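Long-range contacts in DNMT2 (Spodoptera frugiperda, PDB 4H0N), which probably methylates cytosine 38 in the anticodon loop of tRNA(Asp), and cytosine in DNA, with S-adenosyl-L-methionine as methyl donor: residues G27-A32 with P48-L53; N40-H45 with N301-I306; S197-D202 with P287-M292. The protein carries 3 engineered substitutions. All coordinates share one frame; numbering follows the deposited sequence.

Overall arrangement
Following the chain from the N terminus, contact 1 closes a short loop first: strand 27-33, helix 37-46 and strand 52-53 form one beta-alpha-beta unit at the edge of the main sheet. Contact 2 starts within that unit, since 40-45 lies between the segments of contact 1, and ends at 301-306; the two contacts therefore cross. They also touch, with Tyr-43 packed on Ile-29, Ala-32 and Thr-50. Contact 3 opens and closes within the long span bracketed by contact 2, and Leu-302 meets Leu-291 and Pro-287 to join them. Thus the sheet edge, its crossover helix, the loop 301-306, helix 287-293 and, through contact 3, loop 197-202 form a continuous chain of packing.

Contact 1: G27-A32 with P48-L53; sequences GEIVAA and PETNLL
The carbonyl oxygen of Ala-32 is gripped by one N-H hydrogen bond and one C-H...O contact. Leu-53 N donates to Ala-32 O over 2.8 Å with 171° at the hydrogen, and the nitrogen lies nearly along the C=O axis. Leu-52 CA adds the C-H...O contact to the same Ala-32 O at 3.4 Å. The other end of the Ala-32 peptide is used as well: Ala-32 N reaches Asn-51 O at 2.8 Å, a more bent bond (148°), while Ala-31 CA makes a C-H...O contact with Asn-51 O at 3.3 Å, so both carbonyls are approached in the same way. Ala-32 thus bonds to the residues flanking Leu-52, which defines a parallel bridge, the register expected of a right-handed beta-alpha-beta crossover in a Rossmann-like methyltransferase.

Ala-32 and Leu-52 direct their side chains to one face, where Ala-32 CB and Leu-52 CD1 stand 4.3 Å apart. Helix 37-46 covers this face, with Tyr-43 on Ala-32 and Asn-40 on Leu-52. Before the bridge the two chains move apart, from 4.7 Å between Ala-31 CA and Asn-51 CA to 6.7 Å between Ile-29 CA and Thr-50 CA, and side chains take over: Ile-29 CG2 and Thr-50 CG2 meet at 3.9 Å as the two side chains cross obliquely. Thr-50 OG1 turns instead to Glu-49 OE2, a weak bond within its own segment.

The hydrogen bonds across the contact use main-chain N and O alone, so main-chain geometry sets the register; Leu-53 is also backbone-bonded to Asp-34, a residue that probably binds the cofactor product.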
loop_
_atom_site.group_PDB
_atom_site.type_symbol
_atom_site.label_atom_id
_atom_site.label_comp_id
_atom_site.label_asym_id
_atom_site.label_seq_id
_atom_site.Cartn_x
_atom_site.Cartn_y
_atom_site.Cartn_z
ATOM N N GLY A 27 -3.688 20.836 6.884
ATOM C CA GLY A 27 -4.670 20.526 5.861
ATOM C C GLY A 27 -5.778 19.563 6.247
ATOM O O GLY A 27 -5.657 18.778 7.187
ATOM N N GLU A 28 -6.870 19.629 5.495
ATOM C CA GLU A 28 -8.004 18.743 5.697
ATOM C C GLU A 28 -8.186 17.874 4.459
ATOM O O GLU A 28 -7.785 18.257 3.360
ATOM C CB GLU A 28 -9.275 19.561 5.943
ATOM C CG GLU A 28 -10.043 19.161 7.193
ATOM C CD GLU A 28 -11.521 18.925 6.928
ATOM O OE1 GLU A 28 -12.025 19.392 5.884
ATOM O OE2 GLU A 28 -12.176 18.263 7.762
ATOM N N ILE A 29 -8.775 16.697 4.644
ATOM C CA ILE A 29 -9.242 15.898 3.520
ATOM C C ILE A 29 -10.679 16.321 3.251
ATOM O O ILE A 29 -11.579 16.011 4.029
ATOM C CB ILE A 29 -9.223 14.393 3.836
ATOM C CG1 ILE A 29 -7.856 13.964 4.388
ATOM C CG2 ILE A 29 -9.627 13.585 2.606
ATOM C CD1 ILE A 29 -6.763 13.845 3.353
ATOM N N VAL A 30 -10.894 17.048 2.162
ATOM C CA VAL A 30 -12.225 17.555 1.863
ATOM C C VAL A 30 -13.066 16.493 1.174
ATOM O O VAL A 30 -14.292 16.583 1.152
ATOM C CB VAL A 30 -12.185 18.841 0.992
ATOM C CG1 VAL A 30 -11.256 19.868 1.613
ATOM C CG2 VAL A 30 -11.756 18.525 -0.434
ATOM N N ALA A 31 -12.399 15.489 0.614
ATOM C CA ALA A 31 -13.091 14.449 -0.138
ATOM C C ALA A 31 -12.203 13.235 -0.379
ATOM O O ALA A 31 -11.018 13.376 -0.697
ATOM C CB ALA A 31 -13.604 14.998 -1.461
ATOM N N ALA A 32 -12.792 12.049 -0.217
ATOM C CA ALA A 32 -12.136 10.791 -0.532
ATOM C C ALA A 32 -13.067 10.004 -1.440
ATOM O O ALA A 32 -14.261 9.898 -1.162
ATOM C CB ALA A 32 -11.856 10.021 0.735
ATOM N N PRO A 48 -15.080 9.175 10.557
ATOM C CA PRO A 48 -16.509 9.502 10.478
ATOM C C PRO A 48 -16.751 10.922 9.971
ATOM O O PRO A 48 -17.818 11.216 9.441
ATOM C CB PRO A 48 -16.970 9.411 11.936
ATOM C CG PRO A 48 -15.970 8.560 12.610
ATOM C CD PRO A 48 -14.672 8.838 11.932
ATOM N N GLU A 49 -15.757 11.785 10.143
ATOM C CA GLU A 49 -15.888 13.207 9.852
ATOM C C GLU A 49 -15.661 13.539 8.378
ATOM O O GLU A 49 -16.070 14.598 7.901
ATOM C CB GLU A 49 -14.901 14.005 10.720
ATOM C CG GLU A 49 -13.417 13.901 10.291
ATOM C CD GLU A 49 -12.745 12.580 10.674
ATOM O OE1 GLU A 49 -13.381 11.741 11.343
ATOM O OE2 GLU A 49 -11.567 12.385 10.306
ATOM N N THR A 50 -15.016 12.627 7.661
ATOM C CA THR A 50 -14.509 12.923 6.326
ATOM C C THR A 50 -15.495 12.637 5.194
ATOM O O THR A 50 -16.107 11.570 5.143
ATOM C CB THR A 50 -13.211 12.152 6.079
ATOM O OG1 THR A 50 -12.241 12.554 7.053
ATOM C CG2 THR A 50 -12.673 12.414 4.682
ATOM N N ASN A 51 -15.636 13.597 4.284
ATOM C CA ASN A 51 -16.433 13.415 3.074
ATOM C C ASN A 51 -15.953 12.242 2.224
ATOM O O ASN A 51 -14.900 12.309 1.581
ATOM C CB ASN A 51 -16.420 14.692 2.235
ATOM C CG ASN A 51 -17.743 15.419 2.260
ATOM O OD1 ASN A 51 -18.796 14.823 2.027
ATOM N ND2 ASN A 51 -17.700 16.716 2.548
ATOM N N LEU A 52 -16.734 11.166 2.223
ATOM C CA LEU A 52 -16.398 9.974 1.456
ATOM C C LEU A 52 -17.472 9.685 0.413
ATOM O O LEU A 52 -18.647 9.524 0.743
ATOM C CB LEU A 52 -16.211 8.782 2.392
ATOM C CG LEU A 52 -16.238 7.369 1.808
ATOM C CD1 LEU A 52 -15.096 7.139 0.824
ATOM C CD2 LEU A 52 -16.194 6.359 2.940
ATOM N N LEU A 53 -17.059 9.619 -0.849
ATOM C CA LEU A 53 -18.005 9.469 -1.947
ATOM C C LEU A 53 -17.860 8.143 -2.684
ATOM O O LEU A 53 -16.798 7.825 -3.214
ATOM C CB LEU A 53 -17.850 10.632 -2.923
ATOM C CG LEU A 53 -17.736 11.967 -2.187
ATOM C CD1 LEU A 53 -17.387 13.076 -3.145
ATOM C CD2 LEU A 53 -19.018 12.288 -1.437
#

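Contact 2: N40-H45 with N301-I306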
loop_
_atom_site.group_PDB
_atom_site.type_symbol
_atom_site.label_atom_id
_atom_site.label_comp_id
_atom_site.label_asym_id
_atom_site.label_seq_id
_atom_site.Cartn_x
_atom_site.Cartn_y
_atom_site.Cartn_z
ATOM N N ASN A 40 -14.844 1.475 1.825
ATOM C CA ASN A 40 -15.497 2.692 2.290
ATOM C C ASN A 40 -15.978 2.564 3.734
ATOM O O ASN A 40 -15.867 3.510 4.518
ATOM C CB ASN A 40 -16.680 3.062 1.386
ATOM C CG ASN A 40 -16.250 3.494 -0.006
ATOM O OD1 ASN A 40 -15.098 3.863 -0.229
ATOM N ND2 ASN A 40 -17.183 3.453 -0.951
ATOM N N SER A 41 -16.503 1.391 4.084
ATOM C CA SER A 41 -17.043 1.163 5.420
ATOM C C SER A 41 -15.923 1.214 6.447
ATOM O O SER A 41 -16.084 1.757 7.538
ATOM C CB SER A 41 -17.755 -0.186 5.496
ATOM O OG SER A 41 -16.819 -1.243 5.598
ATOM N N VAL A 42 -14.783 0.642 6.080
ATOM C CA VAL A 42 -13.597 0.676 6.921
ATOM C C VAL A 42 -13.101 2.108 7.045
ATOM O O VAL A 42 -12.715 2.553 8.126
ATOM C CB VAL A 42 -12.490 -0.196 6.323
ATOM C CG1 VAL A 42 -11.183 -0.001 7.077
ATOM C CG2 VAL A 42 -12.920 -1.653 6.329
ATOM N N TYR A 43 -13.123 2.829 5.930
ATOM C CA TYR A 43 -12.694 4.223 5.917
ATOM C C TYR A 43 -13.593 5.067 6.817
ATOM O O TYR A 43 -13.107 5.907 7.573
ATOM C CB TYR A 43 -12.686 4.783 4.485
ATOM C CG TYR A 43 -12.075 6.168 4.361
ATOM C CD1 TYR A 43 -10.806 6.342 3.826
ATOM C CD2 TYR A 43 -12.766 7.299 4.780
ATOM C CE1 TYR A 43 -10.238 7.604 3.715
ATOM C CE2 TYR A 43 -12.208 8.559 4.680
ATOM C CZ TYR A 43 -10.941 8.712 4.145
ATOM O OH TYR A 43 -10.386 9.976 4.037
ATOM N N LYS A 44 -14.901 4.844 6.730
ATOM C CA LYS A 44 -15.861 5.623 7.509
ATOM C C LYS A 44 -15.705 5.357 9.000
ATOM O O LYS A 44 -15.988 6.214 9.836
ATOM C CB LYS A 44 -17.293 5.314 7.071
ATOM C CG LYS A 44 -18.011 6.504 6.454
ATOM C CD LYS A 44 -19.510 6.262 6.289
ATOM C CE LYS A 44 -20.226 6.156 7.629
ATOM N NZ LYS A 44 -20.248 4.762 8.172
ATOM N N HIS A 45 -15.247 4.155 9.321
ATOM C CA HIS A 45 -15.093 3.748 10.700
ATOM C C HIS A 45 -14.004 4.569 11.374
ATOM O O HIS A 45 -14.135 4.964 12.532
ATOM C CB HIS A 45 -14.758 2.259 10.773
ATOM C CG HIS A 45 -14.505 1.769 12.159
ATOM N ND1 HIS A 45 -15.522 1.521 13.061
ATOM C CD2 HIS A 45 -13.349 1.496 12.812
ATOM C CE1 HIS A 45 -14.999 1.110 14.201
ATOM N NE2 HIS A 45 -13.689 1.086 14.080
ATOM N N ASN A 301 -8.166 1.291 13.769
ATOM C CA ASN A 301 -8.638 -0.062 14.010
ATOM C C ASN A 301 -9.615 -0.504 12.938
ATOM O O ASN A 301 -10.247 0.326 12.286
ATOM C CB ASN A 301 -9.287 -0.163 15.391
ATOM C CG ASN A 301 -8.275 -0.037 16.520
ATOM O OD1 ASN A 301 -7.116 -0.440 16.384
ATOM N ND2 ASN A 301 -8.714 0.522 17.645
ATOM N N LEU A 302 -9.732 -1.816 12.753
ATOM C CA LEU A 302 -10.653 -2.364 11.768
ATOM C C LEU A 302 -11.972 -2.768 12.415
ATOM O O LEU A 302 -11.995 -3.237 13.553
ATOM C CB LEU A 302 -10.032 -3.568 11.051
ATOM C CG LEU A 302 -8.742 -3.353 10.255
ATOM C CD1 LEU A 302 -8.347 -4.639 9.543
ATOM C CD2 LEU A 302 -8.887 -2.211 9.260
ATOM N N PRO A 303 -13.080 -2.575 11.688
ATOM C CA PRO A 303 -14.388 -3.053 12.144
ATOM C C PRO A 303 -14.407 -4.572 12.302
ATOM O O PRO A 303 -13.911 -5.292 11.434
ATOM C CB PRO A 303 -15.322 -2.637 11.004
ATOM C CG PRO A 303 -14.647 -1.462 10.373
ATOM C CD PRO A 303 -13.181 -1.774 10.455
ATOM N N THR A 304 -14.978 -5.047 13.404
ATOM C CA THR A 304 -15.116 -6.482 13.643
ATOM C C THR A 304 -16.210 -7.109 12.779
ATOM O O THR A 304 -16.402 -8.324 12.801
ATOM C CB THR A 304 -15.431 -6.778 15.121
ATOM O OG1 THR A 304 -16.339 -5.788 15.623
ATOM C CG2 THR A 304 -14.154 -6.767 15.956
ATOM N N ASN A 305 -16.925 -6.278 12.026
ATOM C CA ASN A 305 -17.996 -6.776 11.169
ATOM C C ASN A 305 -17.493 -7.303 9.822
ATOM O O ASN A 305 -18.207 -8.033 9.131
ATOM C CB ASN A 305 -19.119 -5.736 11.009
ATOM C CG ASN A 305 -19.139 -5.079 9.635
ATOM O OD1 ASN A 305 -19.601 -5.671 8.655
ATOM N ND2 ASN A 305 -18.675 -3.832 9.567
ATOM N N ILE A 306 -16.263 -6.953 9.455
ATOM C CA ILE A 306 -15.674 -7.494 8.232
ATOM C C ILE A 306 -14.775 -8.700 8.537
ATOM O O ILE A 306 -14.107 -8.754 9.573
ATOM C CB ILE A 306 -14.945 -6.404 7.391
ATOM C CG1 ILE A 306 -13.423 -6.532 7.494
ATOM C CG2 ILE A 306 -15.432 -5.005 7.778
ATOM C CD1 ILE A 306 -12.747 -5.351 8.136
#
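Helix 37-46, the crossover helix of a beta-alpha-beta unit in the Rossmann-like methyltransferase fold, rests here against the loop that leads from helix 287-293 to helix 308-316. The loop presents Pro-303 at the start of a type I beta turn ending at Ile-306. No direct hydrogen bond links the two segments, so the evidence for the contact is its side-chain geometry, together with a bridge through Asn-46, whose ND2 donates to both Val-42 O and Asn-301 O.

Val-42 uses both of its branches. CG1, anti to the backbone N (chi1 171°), meets Leu-302 CD2 at 3.9 Å, the two side chains crossing obliquely. CG2 stands 4.1 Å from Pro-303 CD and likewise 4.1 Å from Ile-306 CD1, in the first and last residues of the turn; both approaches are at about a right angle. Three residues of the loop therefore converge on one buried valine. Val-42 also touches Ile-13, which probably binds the cofactor product, and Leu-314 of helix 308-316; its side chain is about 8 Å from the bound S-adenosyl-L-homocysteine. The contact thus joins the crossover helix, close to the cofactor pocket, to the loop before helix 308-316.

About one helical turn further on, His-45, which is exposed, extends with CG anti to the backbone N (chi1 177°), sliding past Pro-303 in the opposite direction. Asn-301 O lies at the edge of the imidazole, near its plane, 3.4 Å from His-45 CD2. Over one face comes the proline in a CH-pi contact: Pro-303 CG sits 4.1 Å from the centroid of the His-45 ring, 27° off the ring normal.

Contact 3: S197-D202 with P287-M292; sequences SIIEED and PKEVLM
Ile-198 and Met-292 form the close-packed, apolar part of this contact, whereas Glu-200 and Lys-288 make up its looser, more exposed side. Ile-198 CG2 lies against Met-292 CB at 3.4 Å, the side chains crossing obliquely. Met-292 then bends at chi2 and chi3, which carries its sulfur end away from the loop.

Between the two parts runs Glu-289, extended beyond CG so that its carboxylate reaches the loop backbone. Glu-200 N points to Glu-289 OE2 over 3.4 Å, a nearly straight but weak bond (160°). The same OE2 lies 3.7 Å from Ile-199 CG1. The other oxygen, Glu-289 OE1, accepts from the backbone N of Thr-286 and forms a salt bridge with Arg-283 NH1, which would favour a charged carboxylate.

On the loose side Lys-288 is fully extended, and Glu-200 crosses its aliphatic stem. Glu-200 OE1 is 3.4 Å from Lys-288 CD but 4.1 Å from Lys-288 NZ, so the opposite charges are near without forming a salt bridge. Glu-200 OE1 and Glu-289 OE2 stand 4.3 Å apart, with carboxylate planes 67° from each other; the closeness of these like charges may be eased by Arg-283, salt-bridged to Glu-289, and by the nearby Lys-288.

The sequence from Arg-283 into helix 287-293 resembles motif IX of the C5-methyltransferases, and 197-202 lies in the long irregular region between strand 161-168 and helix 211-214. Around the helix, Pro-287 and Val-290 pack on helix 308-316, while Leu-291 meets Leu-302 of the following loop.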
loop_
_atom_site.group_PDB
_atom_site.type_symbol
_atom_site.label_atom_id
_atom_site.label_comp_id
_atom_site.label_asym_id
_atom_site.label_seq_id
_atom_site.Cartn_x
_atom_site.Cartn_y
_atom_site.Cartn_z
ATOM N N SER A 197 8.462 -5.049 18.681
ATOM C CA SER A 197 7.599 -3.927 19.041
ATOM C C SER A 197 6.175 -4.188 18.578
ATOM O O SER A 197 5.208 -3.799 19.236
ATOM C CB SER A 197 8.114 -2.623 18.424
ATOM O OG SER A 197 9.191 -2.865 17.535
ATOM N N ILE A 198 6.064 -4.872 17.447
ATOM C CA ILE A 198 4.774 -5.151 16.845
ATOM C C ILE A 198 4.495 -6.658 16.772
ATOM O O ILE A 198 4.560 -7.271 15.705
ATOM C CB ILE A 198 4.653 -4.445 15.475
ATOM C CG1 ILE A 198 5.830 -4.806 14.566
ATOM C CG2 ILE A 198 4.668 -2.938 15.680
ATOM C CD1 ILE A 198 5.898 -3.983 13.290
ATOM N N ILE A 199 4.196 -7.238 17.932
ATOM C CA ILE A 199 3.791 -8.635 18.050
ATOM C C ILE A 199 3.106 -8.811 19.402
ATOM O O ILE A 199 3.562 -8.270 20.414
ATOM C CB ILE A 199 4.990 -9.612 17.886
ATOM C CG1 ILE A 199 4.994 -10.221 16.482
ATOM C CG2 ILE A 199 4.940 -10.740 18.911
ATOM C CD1 ILE A 199 6.363 -10.635 16.012
ATOM N N GLU A 200 1.999 -9.548 19.408
ATOM C CA GLU A 200 1.196 -9.744 20.608
ATOM C C GLU A 200 1.411 -11.155 21.151
ATOM O O GLU A 200 1.722 -12.068 20.388
ATOM C CB GLU A 200 -0.269 -9.515 20.259
ATOM C CG GLU A 200 -0.491 -9.462 18.754
ATOM C CD GLU A 200 -1.491 -8.406 18.331
ATOM O OE1 GLU A 200 -1.065 -7.293 17.950
ATOM O OE2 GLU A 200 -2.705 -8.697 18.365
ATOM N N GLU A 201 1.271 -11.337 22.463
ATOM C CA GLU A 201 1.475 -12.661 23.048
ATOM C C GLU A 201 0.212 -13.519 22.955
ATOM O O GLU A 201 0.270 -14.673 22.531
ATOM C CB GLU A 201 2.015 -12.570 24.489
ATOM C CG GLU A 201 1.016 -12.132 25.562
ATOM C CD GLU A 201 0.331 -13.310 26.243
ATOM O OE1 GLU A 201 0.524 -14.462 25.794
ATOM O OE2 GLU A 201 -0.399 -13.087 27.233
ATOM N N ASP A 202 -0.931 -12.948 23.321
ATOM C CA ASP A 202 -2.180 -13.696 23.320
ATOM C C ASP A 202 -2.785 -13.742 21.922
ATOM O O ASP A 202 -3.859 -13.188 21.685
ATOM C CB ASP A 202 -3.178 -13.090 24.313
ATOM C CG ASP A 202 -3.635 -14.087 25.367
ATOM O OD1 ASP A 202 -2.949 -14.218 26.403
ATOM O OD2 ASP A 202 -4.681 -14.740 25.160
ATOM N N PRO A 287 -4.270 -9.013 11.287
ATOM C CA PRO A 287 -4.560 -7.737 10.619
ATOM C C PRO A 287 -4.000 -6.544 11.383
ATOM O O PRO A 287 -3.556 -5.567 10.778
ATOM C CB PRO A 287 -6.087 -7.690 10.632
ATOM C CG PRO A 287 -6.490 -9.119 10.554
ATOM C CD PRO A 287 -5.473 -9.865 11.374
ATOM N N LYS A 288 -4.025 -6.645 12.708
ATOM C CA LYS A 288 -3.489 -5.623 13.598
ATOM C C LYS A 288 -1.983 -5.470 13.407
ATOM O O LYS A 288 -1.468 -4.356 13.287
ATOM C CB LYS A 288 -3.803 -6.006 15.044
ATOM C CG LYS A 288 -3.453 -4.967 16.086
ATOM C CD LYS A 288 -3.882 -5.451 17.465
ATOM C CE LYS A 288 -3.520 -4.457 18.553
ATOM N NZ LYS A 288 -3.895 -4.968 19.901
ATOM N N GLU A 289 -1.283 -6.599 13.376
ATOM C CA GLU A 289 0.161 -6.603 13.184
ATOM C C GLU A 289 0.546 -6.053 11.818
ATOM O O GLU A 289 1.479 -5.265 11.697
ATOM C CB GLU A 289 0.723 -8.011 13.385
ATOM C CG GLU A 289 0.846 -8.413 14.851
ATOM C CD GLU A 289 0.887 -9.924 15.065
ATOM O OE1 GLU A 289 0.511 -10.686 14.143
ATOM O OE2 GLU A 289 1.296 -10.346 16.169
ATOM N N VAL A 290 -0.180 -6.465 10.787
ATOM C CA VAL A 290 0.071 -5.964 9.443
ATOM C C VAL A 290 -0.153 -4.450 9.385
ATOM O O VAL A 290 0.571 -3.734 8.696
ATOM C CB VAL A 290 -0.816 -6.684 8.415
ATOM C CG1 VAL A 290 -0.566 -6.145 7.007
ATOM C CG2 VAL A 290 -0.575 -8.187 8.479
ATOM N N LEU A 291 -1.145 -3.968 10.131
ATOM C CA LEU A 291 -1.404 -2.532 10.235
ATOM C C LEU A 291 -0.229 -1.780 10.864
ATOM O O LEU A 291 0.137 -0.697 10.407
ATOM C CB LEU A 291 -2.700 -2.265 11.012
ATOM C CG LEU A 291 -4.005 -2.273 10.200
ATOM C CD1 LEU A 291 -5.222 -2.383 11.104
ATOM C CD2 LEU A 291 -4.109 -1.024 9.337
ATOM N N MET A 292 0.355 -2.365 11.908
ATOM C CA MET A 292 1.533 -1.797 12.568
ATOM C C MET A 292 2.757 -1.889 11.670
ATOM O O MET A 292 3.576 -0.973 11.626
ATOM C CB MET A 292 1.823 -2.521 13.880
ATOM C CG MET A 292 0.837 -2.253 14.994
ATOM S SD MET A 292 0.722 -0.505 15.397
ATOM C CE MET A 292 -1.040 -0.242 15.179
#